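PDB 5HFT: gamma-glutamyltranspeptidase from Klebsiella pneumoniae subsp. pneumoniae, which catalyses the conversion of oxamate to oxalate in the uric acid degradation pathway. Local coordinates for residues G159-I164 with A175-S180. Residues are numbered along the deposited sequence; the frame is centred on the assembly and turned at random.
Sequences GHAGAI and ATDPRS
D177 OD2 takes the backbone N-H of A161 across the contact, N to OD2 3.0 Å, and forms a salt bridge with R113 from outside the two segments. The amide meets this oxygen on its anti side, 16° out of the carboxylate plane; CG lies anti to D177's own backbone N (chi1 -154°), which carries the carboxylate over to the strand. The other oxygen, OD1, is gripped twice: the backbone N of R179 closes an Asx turn at 3.0 Å, and R179 NH1 adds a salt bridge on the syn lone pair. Aspartate suits this place because its short chain serves strand, turn and two arginines at once. The guanidinium of R179 has N-H groups enough to reach E130 and I109 O as well. Further along, 160-166 and 172-175 are neighbours in an antiparallel sheet of this Ntn-hydrolase fold, 172-175 being its outermost strand within the chain. A163 and A175, small methyls on the same face, form a hydrogen-bonded pair: A175 N to A163 O is 2.9 Å, while the return bond is weak. Beyond A175 backbone pairing gives way to D177, which also opens a type I turn running to S180. That turn brings the small S180 CB over one face of the H160 ring, a CH-pi contact 3.5 Å from the centroid. ND1 gives a weak hydrogen bond to G159 O, which helps to set the ring's rotation. G159, whose positive phi of 102° glycine tolerates readily, adjoins G84, probably a substrate-binding residue; H160 lies about 9 Å, side chain to side chain, from T1, the likely nucleophile.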
loop_
_atom_site.group_PDB
_atom_site.type_symbol
_atom_site.label_atom_id
_atom_site.label_comp_id
_atom_site.label_asym_id
_atom_site.label_seq_id
_atom_site.Cartn_x
_atom_site.Cartn_y
_atom_site.Cartn_z
ATOM N N GLY C 159 -4.007 -8.344 -11.491
ATOM C CA GLY C 159 -3.849 -7.270 -10.528
ATOM C C GLY C 159 -4.936 -6.209 -10.587
ATOM O O GLY C 159 -5.893 -6.266 -11.367
ATOM N N HIS C 160 -4.768 -5.228 -9.701
ATOM C CA HIS C 160 -5.574 -4.016 -9.669
ATOM C C HIS C 160 -4.614 -2.847 -9.654
ATOM O O HIS C 160 -3.814 -2.722 -8.722
ATOM C CB HIS C 160 -6.455 -3.931 -8.422
ATOM C CG HIS C 160 -7.410 -5.067 -8.251
ATOM N ND1 HIS C 160 -7.756 -5.920 -9.277
ATOM C CD2 HIS C 160 -8.114 -5.473 -7.167
ATOM C CE1 HIS C 160 -8.628 -6.809 -8.830
ATOM N NE2 HIS C 160 -8.862 -6.558 -7.553
ATOM N N ALA C 161 -4.686 -2.000 -10.675
ATOM C CA ALA C 161 -3.770 -0.885 -10.798
ATOM C C ALA C 161 -4.561 0.416 -10.833
ATOM O O ALA C 161 -5.675 0.470 -11.353
ATOM C CB ALA C 161 -2.887 -1.035 -12.039
ATOM N N GLY C 162 -3.982 1.463 -10.243
ATOM C CA GLY C 162 -4.563 2.786 -10.279
ATOM C C GLY C 162 -3.494 3.773 -10.714
ATOM O O GLY C 162 -2.306 3.442 -10.753
ATOM N N ALA C 163 -3.928 4.978 -11.075
ATOM C CA ALA C 163 -2.971 5.980 -11.524
ATOM C C ALA C 163 -3.608 7.360 -11.517
ATOM O O ALA C 163 -4.818 7.516 -11.732
ATOM C CB ALA C 163 -2.430 5.670 -12.931
ATOM N N ILE C 164 -2.766 8.361 -11.275
ATOM C CA ILE C 164 -3.101 9.757 -11.530
ATOM C C ILE C 164 -1.978 10.332 -12.362
ATOM O O ILE C 164 -0.803 10.079 -12.080
ATOM C CB ILE C 164 -3.283 10.597 -10.248
ATOM C CG1 ILE C 164 -4.313 9.971 -9.309
ATOM C CG2 ILE C 164 -3.621 12.053 -10.602
ATOM C CD1 ILE C 164 -4.492 10.745 -8.045
ATOM N N ALA C 175 -7.413 7.219 -13.007
ATOM C CA ALA C 175 -7.951 6.028 -13.647
ATOM C C ALA C 175 -8.042 4.877 -12.643
ATOM O O ALA C 175 -7.232 4.754 -11.722
ATOM C CB ALA C 175 -7.126 5.607 -14.858
ATOM N N THR C 176 -9.057 4.038 -12.838
ATOM C CA THR C 176 -9.377 2.923 -11.962
ATOM C C THR C 176 -9.338 1.637 -12.771
ATOM O O THR C 176 -9.514 1.650 -13.992
ATOM C CB THR C 176 -10.765 3.080 -11.345
ATOM O OG1 THR C 176 -11.740 3.163 -12.392
ATOM C CG2 THR C 176 -10.840 4.350 -10.524
ATOM N N ASP C 177 -9.102 0.524 -12.091
ATOM C CA ASP C 177 -9.034 -0.751 -12.782
ATOM C C ASP C 177 -10.430 -1.334 -12.908
ATOM O O ASP C 177 -11.100 -1.529 -11.887
ATOM C CB ASP C 177 -8.127 -1.723 -12.061
ATOM C CG ASP C 177 -7.538 -2.758 -13.001
ATOM O OD1 ASP C 177 -8.317 -3.384 -13.751
ATOM O OD2 ASP C 177 -6.290 -2.917 -13.024
ATOM N N PRO C 178 -10.915 -1.599 -14.116
ATOM C CA PRO C 178 -12.228 -2.235 -14.243
ATOM C C PRO C 178 -12.316 -3.559 -13.516
ATOM O O PRO C 178 -13.423 -3.991 -13.175
ATOM C CB PRO C 178 -12.364 -2.426 -15.756
ATOM C CG PRO C 178 -10.955 -2.508 -16.238
ATOM C CD PRO C 178 -10.230 -1.510 -15.412
ATOM N N ARG C 179 -11.176 -4.195 -13.233
ATOM C CA ARG C 179 -11.116 -5.468 -12.535
ATOM C C ARG C 179 -11.469 -5.370 -11.055
ATOM O O ARG C 179 -11.557 -6.411 -10.394
ATOM C CB ARG C 179 -9.722 -6.064 -12.698
ATOM C CG ARG C 179 -9.324 -6.325 -14.137
ATOM C CD ARG C 179 -7.904 -6.864 -14.249
ATOM N NE ARG C 179 -7.515 -7.090 -15.642
ATOM C CZ ARG C 179 -7.161 -6.118 -16.481
ATOM N NH1 ARG C 179 -7.155 -4.849 -16.070
ATOM N NH2 ARG C 179 -6.821 -6.412 -17.728
ATOM N N SER C 180 -11.665 -4.170 -10.519
ATOM C CA SER C 180 -12.061 -4.001 -9.121
ATOM C C SER C 180 -13.113 -2.892 -9.057
ATOM O O SER C 180 -13.708 -2.493 -10.064
ATOM C CB SER C 180 -10.829 -3.750 -8.234
ATOM O OG SER C 180 -10.148 -2.568 -8.621
#